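Local coordinates for protein ficolin-3 (Homo sapiens, PDB 2J60) that is a collagen- and fibrinogen-domain lectin that binds sugars through its fibrinogen-like domain, probably to recognise microbial or altered surfaces in innate immunity, at residues Ser146-Arg151 and Tyr181-Asn186; His160-Ser165 and Tyr177-Arg182. All coordinates share one frame; numbering follows the deposited sequence. Where two conformers were deposited one is given.

Contact 1 of 2, residues Ser146-Arg151 and Tyr181-Asn186; sequences SLHSGR and YRSNLN. With ABE (alpha-D-Abequopyranose), chain D.
Leu147 meets Arg182 because its CG stands anti to the backbone N (chi1 168°), which directs the isobutyl group at Arg182, while the arginine turns its own CG beside its backbone N (chi1 -69°) and so sets it alongside that group. The two side chains run past each other at a slant. Leu147 CB lies 3.8 Å from Arg182 CG, a normal packing distance; the 3.2 Å between Leu147 CD2 and the same CG is unusually short and doubtful, perhaps a local model error. Bends at chi2 and chi3 then carry the guanidinium of Arg182 clear of the leucine, and its NH2 hydrogen-bonds to the carbonyl O of Asp143.

Beside this pair the His148 imidazole presents its edge, near its plane, to the backbone N of Arg182, the N of Ser183 and the CA of Tyr181. Leu147 CD2 sits over one face of that ring near its rim, and Trp175 packs edge-to-face against it, so the ring is wedged by neighbours on several sides. Ser183 OG is spent on the carbonyl O of Ser144. Both segments are loops of the fibrinogen-like domain, and Ser146-Arg151 follows its 3-10 turn with a type II beta turn from His148 to Arg151, in which Gly150 has a positive phi. Arg151 closes back on this fold: its NE hydrogen-bonds to Leu147 O at 2.9 Å, with an N-H...O angle of 151° and the acceptor close to the guanidinium plane.

Alongside the histidine, Tyr181 meets the bound abequose. Its backbone N gives a hydrogen bond to sugar O1 at 3.1 Å, and its carbonyl O receives one from sugar O2, also 3.1 Å long. In the conformer given, that O2 lies 3.9 Å above the ring plane of Tyr181, over the centre, while Asn184 CB lies against the opposite face, toward the rim.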
loop_
_atom_site.group_PDB
_atom_site.type_symbol
_atom_site.label_atom_id
_atom_site.label_comp_id
_atom_site.label_asym_id
_atom_site.label_seq_id
_atom_site.Cartn_x
_atom_site.Cartn_y
_atom_site.Cartn_z
ATOM N N SER A 146 5.443 -11.751 1.586
ATOM C CA SER A 146 5.218 -12.835 2.545
ATOM C C SER A 146 6.061 -12.729 3.801
ATOM O O SER A 146 5.554 -12.895 4.915
ATOM C CB SER A 146 5.421 -14.186 1.885
ATOM O OG SER A 146 4.293 -14.454 1.098
ATOM N N LEU A 147 7.346 -12.463 3.607
ATOM C CA LEU A 147 8.237 -12.176 4.712
ATOM C C LEU A 147 7.570 -11.237 5.718
ATOM O O LEU A 147 7.742 -11.384 6.917
ATOM C CB LEU A 147 9.553 -11.551 4.221
ATOM C CG LEU A 147 10.445 -10.949 5.333
ATOM C CD1 LEU A 147 10.991 -11.996 6.339
ATOM C CD2 LEU A 147 11.580 -10.127 4.770
ATOM N N HIS A 148 6.808 -10.271 5.223
ATOM C CA HIS A 148 6.325 -9.196 6.078
ATOM C C HIS A 148 5.042 -9.491 6.818
ATOM O O HIS A 148 4.658 -8.729 7.713
ATOM C CB HIS A 148 6.216 -7.899 5.279
ATOM C CG HIS A 148 7.543 -7.348 4.884
ATOM N ND1 HIS A 148 8.088 -7.545 3.636
ATOM C CD2 HIS A 148 8.452 -6.628 5.581
ATOM C CE1 HIS A 148 9.264 -6.947 3.570
ATOM N NE2 HIS A 148 9.511 -6.385 4.737
ATOM N N SER A 149 4.383 -10.596 6.463
ATOM C CA SER A 149 3.182 -10.998 7.164
ATOM C C SER A 149 3.508 -11.275 8.623
ATOM O O SER A 149 4.574 -11.778 8.956
ATOM C CB SER A 149 2.551 -12.231 6.520
ATOM O OG SER A 149 1.193 -12.336 6.927
ATOM N N GLY A 150 2.601 -10.909 9.497
ATOM C CA GLY A 150 2.799 -11.127 10.920
ATOM C C GLY A 150 3.666 -10.086 11.608
ATOM O O GLY A 150 3.935 -10.202 12.805
ATOM N N ARG A 151 4.084 -9.068 10.869
ATOM C CA ARG A 151 5.013 -8.058 11.381
ATOM C C ARG A 151 4.313 -6.725 11.620
ATOM O O ARG A 151 3.394 -6.357 10.899
ATOM C CB ARG A 151 6.206 -7.899 10.448
ATOM C CG ARG A 151 6.941 -9.193 10.195
ATOM C CD ARG A 151 8.250 -9.003 9.471
ATOM N NE ARG A 151 8.940 -10.282 9.350
ATOM C CZ ARG A 151 9.696 -10.821 10.306
ATOM N NH1 ARG A 151 9.890 -10.187 11.473
ATOM N NH2 ARG A 151 10.282 -11.993 10.087
ATOM N N TYR A 181 13.768 -5.623 4.949
ATOM C CA TYR A 181 12.668 -5.911 4.032
ATOM C C TYR A 181 12.991 -6.741 2.789
ATOM O O TYR A 181 14.150 -6.915 2.402
ATOM C CB TYR A 181 12.026 -4.596 3.579
ATOM C CG TYR A 181 12.947 -3.740 2.746
ATOM C CD1 TYR A 181 13.014 -3.899 1.368
ATOM C CD2 TYR A 181 13.756 -2.772 3.337
ATOM C CE1 TYR A 181 13.847 -3.133 0.606
ATOM C CE2 TYR A 181 14.603 -1.991 2.570
ATOM C CZ TYR A 181 14.635 -2.176 1.204
ATOM O OH TYR A 181 15.465 -1.407 0.431
ATOM N N ARG A 182 11.919 -7.225 2.163
ATOM C CA ARG A 182 11.954 -7.792 0.825
ATOM C C ARG A 182 11.222 -6.816 -0.122
ATOM O O ARG A 182 11.432 -6.845 -1.335
ATOM C CB ARG A 182 11.260 -9.169 0.801
ATOM C CG ARG A 182 12.005 -10.284 1.565
ATOM C CD ARG A 182 12.774 -11.211 0.630
ATOM N NE ARG A 182 11.884 -11.777 -0.377
ATOM C CZ ARG A 182 12.282 -12.181 -1.574
ATOM N NH1 ARG A 182 13.562 -12.091 -1.911
ATOM N NH2 ARG A 182 11.405 -12.674 -2.428
ATOM N N SER A 183 10.360 -5.956 0.447
ATOM C CA SER A 183 9.673 -4.883 -0.303
ATOM C C SER A 183 9.679 -3.596 0.520
ATOM O O SER A 183 9.727 -3.625 1.762
ATOM C CB SER A 183 8.234 -5.262 -0.668
ATOM O OG SER A 183 7.513 -5.655 0.498
ATOM N N ASN A 184 9.608 -2.464 -0.169
ATOM C CA ASN A 184 9.747 -1.162 0.485
ATOM C C ASN A 184 9.027 -0.110 -0.361
ATOM O O ASN A 184 9.609 0.894 -0.746
ATOM C CB ASN A 184 11.239 -0.840 0.612
ATOM C CG ASN A 184 11.532 0.314 1.557
ATOM O OD1 ASN A 184 10.983 0.403 2.672
ATOM N ND2 ASN A 184 12.414 1.211 1.119
ATOM N N LEU A 185 7.757 -0.354 -0.657
ATOM C CA LEU A 185 7.027 0.472 -1.633
ATOM C C LEU A 185 6.732 1.921 -1.179
ATOM O O LEU A 185 6.351 2.755 -1.989
ATOM C CB LEU A 185 5.744 -0.225 -2.054
ATOM C CG LEU A 185 5.966 -1.568 -2.763
ATOM C CD1 LEU A 185 4.608 -2.118 -3.112
ATOM C CD2 LEU A 185 6.846 -1.404 -4.028
ATOM N N ASN A 186 6.904 2.186 0.110
ATOM C CA ASN A 186 6.725 3.509 0.669
ATOM C C ASN A 186 8.092 4.161 0.836
ATOM O O ASN A 186 8.239 5.181 1.532
ATOM C CB ASN A 186 6.036 3.414 2.035
ATOM C CG ASN A 186 4.569 3.096 1.927
ATOM O OD1 ASN A 186 3.951 3.297 0.880
ATOM N ND2 ASN A 186 3.988 2.630 3.025
HETATM C C1 ABE D . 17.271 -4.429 3.739
HETATM C C2 ABE D . 17.769 -4.758 2.334
HETATM C C3 ABE D . 19.069 -5.550 2.367
HETATM C C4 ABE D . 20.080 -4.873 3.289
HETATM C C5 ABE D . 19.443 -4.601 4.652
HETATM C C6 ABE D . 20.420 -3.955 5.632
HETATM O O1 ABE D . 16.868 -5.621 4.441
HETATM O O2 ABE D . 16.790 -5.508 1.611
HETATM O O5 ABE D . 18.307 -3.758 4.461
#

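Contact 2 of 2, residues His160-Ser165 and Tyr177-Arg182; sequences HDSSNS and YASCYR. With CA (calcium ion), chain E; ABE (alpha-D-Abequopyranose), chain D.
The backbones come closest at Ser162 with Ala178 (CA to CA 5.1 Å) and Ser163 with Ser179 (CA to CA 4.8 Å), in two irregular loops whose cross-segment hydrogen bonds both end on one carbonyl, Ala178 O. Both come from Ser162. The amide N of Ser162 reaches Ala178 O at 2.9 Å, tilted only moderately from the carbonyl plane. Ser162 OG reaches it at 2.8 Å from well above that plane and on the same face; a chi1 of 61°, placing OG between the backbone N and the carbonyl carbon, lets the hydroxyl curl back to join the amide. Around this double grip, Asp161 CB rests against Ala178 O and Tyr177 CB, and Ser163 CB meets Ser179 CB at 3.7 Å.

The gripped loop is the calcium site of the fibrinogen-like domain. Asp161 OD1 binds the ion at 2.4 Å and also accepts from Ser163 N, an Asx turn, with the donor 49° out of the carboxylate plane; Ser163 OG likewise accepts from Ser165 N, an ST turn. Within these turns the carbonyl oxygens of Ser163 and Ser165 face the metal, each at 2.5 Å. Two waters and both carboxylate oxygens of Asp159 bring the count to seven oxygens. The second carboxylate oxygen of Asp161, OD2, accepts from Cys167 N, a second-shell bond that helps fix its rotation.

Cys167 is in turn disulfide-linked to Cys180, tying the segment Tyr177-Arg182 to the start of helix 167-171. A cis peptide joins Ser179 to Cys180, and Ala178 N hydrogen-bonds to Cys180 O, so the chain is sharply folded there; Cys180 N donates to O1 of abequose, which it meets at 2.9 Å with an N-H...O angle of 157°.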
loop_
_atom_site.group_PDB
_atom_site.type_symbol
_atom_site.label_atom_id
_atom_site.label_comp_id
_atom_site.label_asym_id
_atom_site.label_seq_id
_atom_site.Cartn_x
_atom_site.Cartn_y
_atom_site.Cartn_z
ATOM N N HIS A 160 9.263 -0.867 15.716
ATOM C CA HIS A 160 8.664 -2.100 16.201
ATOM C C HIS A 160 9.267 -3.294 15.488
ATOM O O HIS A 160 8.803 -4.422 15.646
ATOM C CB HIS A 160 7.146 -2.086 15.985
ATOM C CG HIS A 160 6.474 -0.859 16.506
ATOM N ND1 HIS A 160 6.387 -0.569 17.850
ATOM C CD2 HIS A 160 5.878 0.169 15.858
ATOM C CE1 HIS A 160 5.745 0.574 18.011
ATOM N NE2 HIS A 160 5.430 1.045 16.816
ATOM N N ASP A 161 10.307 -3.051 14.704
ATOM C CA ASP A 161 10.803 -4.092 13.838
ATOM C C ASP A 161 11.644 -5.093 14.638
ATOM O O ASP A 161 11.637 -5.070 15.877
ATOM C CB ASP A 161 11.593 -3.483 12.693
ATOM C CG ASP A 161 12.820 -2.731 13.168
ATOM O OD1 ASP A 161 13.448 -3.191 14.140
ATOM O OD2 ASP A 161 13.164 -1.690 12.571
ATOM N N SER A 162 12.363 -5.962 13.934
ATOM C CA SER A 162 13.133 -7.009 14.580
ATOM C C SER A 162 14.608 -6.675 14.456
ATOM O O SER A 162 15.457 -7.539 14.598
ATOM C CB SER A 162 12.844 -8.364 13.932
ATOM O OG SER A 162 13.194 -8.350 12.562
ATOM N N SER A 163 14.907 -5.414 14.173
ATOM C CA SER A 163 16.284 -4.978 14.031
ATOM C C SER A 163 16.810 -4.309 15.283
ATOM O O SER A 163 16.046 -3.782 16.087
ATOM C CB SER A 163 16.407 -3.986 12.877
ATOM O OG SER A 163 17.741 -3.559 12.727
ATOM N N ASN A 164 18.128 -4.326 15.443
ATOM C CA ASN A 164 18.785 -3.623 16.540
ATOM C C ASN A 164 18.748 -2.117 16.314
ATOM O O ASN A 164 18.996 -1.333 17.234
ATOM C CB ASN A 164 20.228 -4.100 16.692
ATOM C CG ASN A 164 20.902 -4.325 15.356
ATOM O OD1 ASN A 164 20.330 -4.945 14.453
ATOM N ND2 ASN A 164 22.121 -3.821 15.220
ATOM N N SER A 165 18.425 -1.727 15.098
ATOM C CA SER A 165 18.246 -0.322 14.791
ATOM C C SER A 165 16.804 -0.093 14.332
ATOM O O SER A 165 15.939 -0.989 14.444
ATOM C CB SER A 165 19.250 0.124 13.730
ATOM O OG SER A 165 19.530 -0.938 12.842
ATOM N N TYR A 177 8.425 -3.636 8.718
ATOM C CA TYR A 177 9.827 -4.049 8.641
ATOM C C TYR A 177 10.163 -5.282 9.458
ATOM O O TYR A 177 9.572 -5.528 10.507
ATOM C CB TYR A 177 10.776 -2.902 9.016
ATOM C CG TYR A 177 10.769 -1.808 7.984
ATOM C CD1 TYR A 177 11.193 -2.056 6.688
ATOM C CD2 TYR A 177 10.308 -0.532 8.293
ATOM C CE1 TYR A 177 11.202 -1.059 5.728
ATOM C CE2 TYR A 177 10.294 0.463 7.341
ATOM C CZ TYR A 177 10.752 0.201 6.062
ATOM O OH TYR A 177 10.725 1.196 5.114
ATOM N N ALA A 178 11.107 -6.052 8.939
ATOM C CA ALA A 178 11.734 -7.130 9.693
ATOM C C ALA A 178 13.111 -6.618 10.130
ATOM O O ALA A 178 13.252 -5.972 11.181
ATOM C CB ALA A 178 11.863 -8.365 8.823
ATOM N N SER A 179 14.116 -6.900 9.318
ATOM C CA SER A 179 15.435 -6.313 9.501
ATOM C C SER A 179 16.265 -6.449 8.239
ATOM O O SER A 179 17.320 -7.083 8.288
ATOM C CB SER A 179 16.180 -6.968 10.675
ATOM O OG SER A 179 16.136 -8.381 10.581
ATOM N N CYS A 180 15.836 -5.825 7.131
ATOM C CA CYS A 180 14.659 -4.931 7.126
ATOM C C CYS A 180 13.487 -5.286 6.206
ATOM O O CYS A 180 12.325 -5.260 6.649
ATOM C CB CYS A 180 15.075 -3.488 6.874
ATOM S SG CYS A 180 16.027 -2.781 8.237
ATOM N N TYR A 181 13.768 -5.623 4.949
ATOM C CA TYR A 181 12.668 -5.911 4.032
ATOM C C TYR A 181 12.991 -6.741 2.789
ATOM O O TYR A 181 14.150 -6.915 2.402
ATOM C CB TYR A 181 12.026 -4.596 3.579
ATOM C CG TYR A 181 12.947 -3.740 2.746
ATOM C CD1 TYR A 181 13.014 -3.899 1.368
ATOM C CD2 TYR A 181 13.756 -2.772 3.337
ATOM C CE1 TYR A 181 13.847 -3.133 0.606
ATOM C CE2 TYR A 181 14.603 -1.991 2.570
ATOM C CZ TYR A 181 14.635 -2.176 1.204
ATOM O OH TYR A 181 15.465 -1.407 0.431
ATOM N N ARG A 182 11.919 -7.225 2.163
ATOM C CA ARG A 182 11.954 -7.792 0.825
ATOM C C ARG A 182 11.222 -6.816 -0.122
ATOM O O ARG A 182 11.432 -6.845 -1.335
ATOM C CB ARG A 182 11.260 -9.169 0.801
ATOM C CG ARG A 182 12.005 -10.284 1.565
ATOM C CD ARG A 182 12.774 -11.211 0.630
ATOM N NE ARG A 182 11.884 -11.777 -0.377
ATOM C CZ ARG A 182 12.282 -12.181 -1.574
ATOM N NH1 ARG A 182 13.562 -12.091 -1.911
ATOM N NH2 ARG A 182 11.405 -12.674 -2.428
HETATM CA CA CA E . 14.283 -2.015 16.021
HETATM C C1 ABE D . 17.271 -4.429 3.739
HETATM C C2 ABE D . 17.769 -4.758 2.334
HETATM C C3 ABE D . 19.069 -5.550 2.367
HETATM C C4 ABE D . 20.080 -4.873 3.289
HETATM C C5 ABE D . 19.443 -4.601 4.652
HETATM C C6 ABE D . 20.420 -3.955 5.632
HETATM O O1 ABE D . 16.868 -5.621 4.441
HETATM O O2 ABE D . 16.790 -5.508 1.611
HETATM O O5 ABE D . 18.307 -3.758 4.461
HETATM O O HOH W 1 13.101 -3.179 17.295
HETATM O O HOH W 2 15.441 -1.406 18.010
#

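Overall arrangement
Contacts 1 and 2 have centres about 9 Å apart, in one fibrinogen-like domain. Along the chain the order is Ser146-Arg151, His160-Ser165, helix 167-171, then the loop that serves both, sharing Tyr181 and Arg182. Both earlier segments belong to the long loop between strand 131-138 and helix 167-171, and close on the loop before strand 215-220. Contact 1 lies deeper, about 11 Å from the chain's centre against about 18 Å for contact 2. Tyr177 OH and Asn184 OD1, 2.6 Å apart, link them. Abequose touches both but is no calcium ligand, and the Tyr181 side chain is about 13 Å from the ion, so any calcium effect is probably indirect, through Asp161, Cys167 and Cys180.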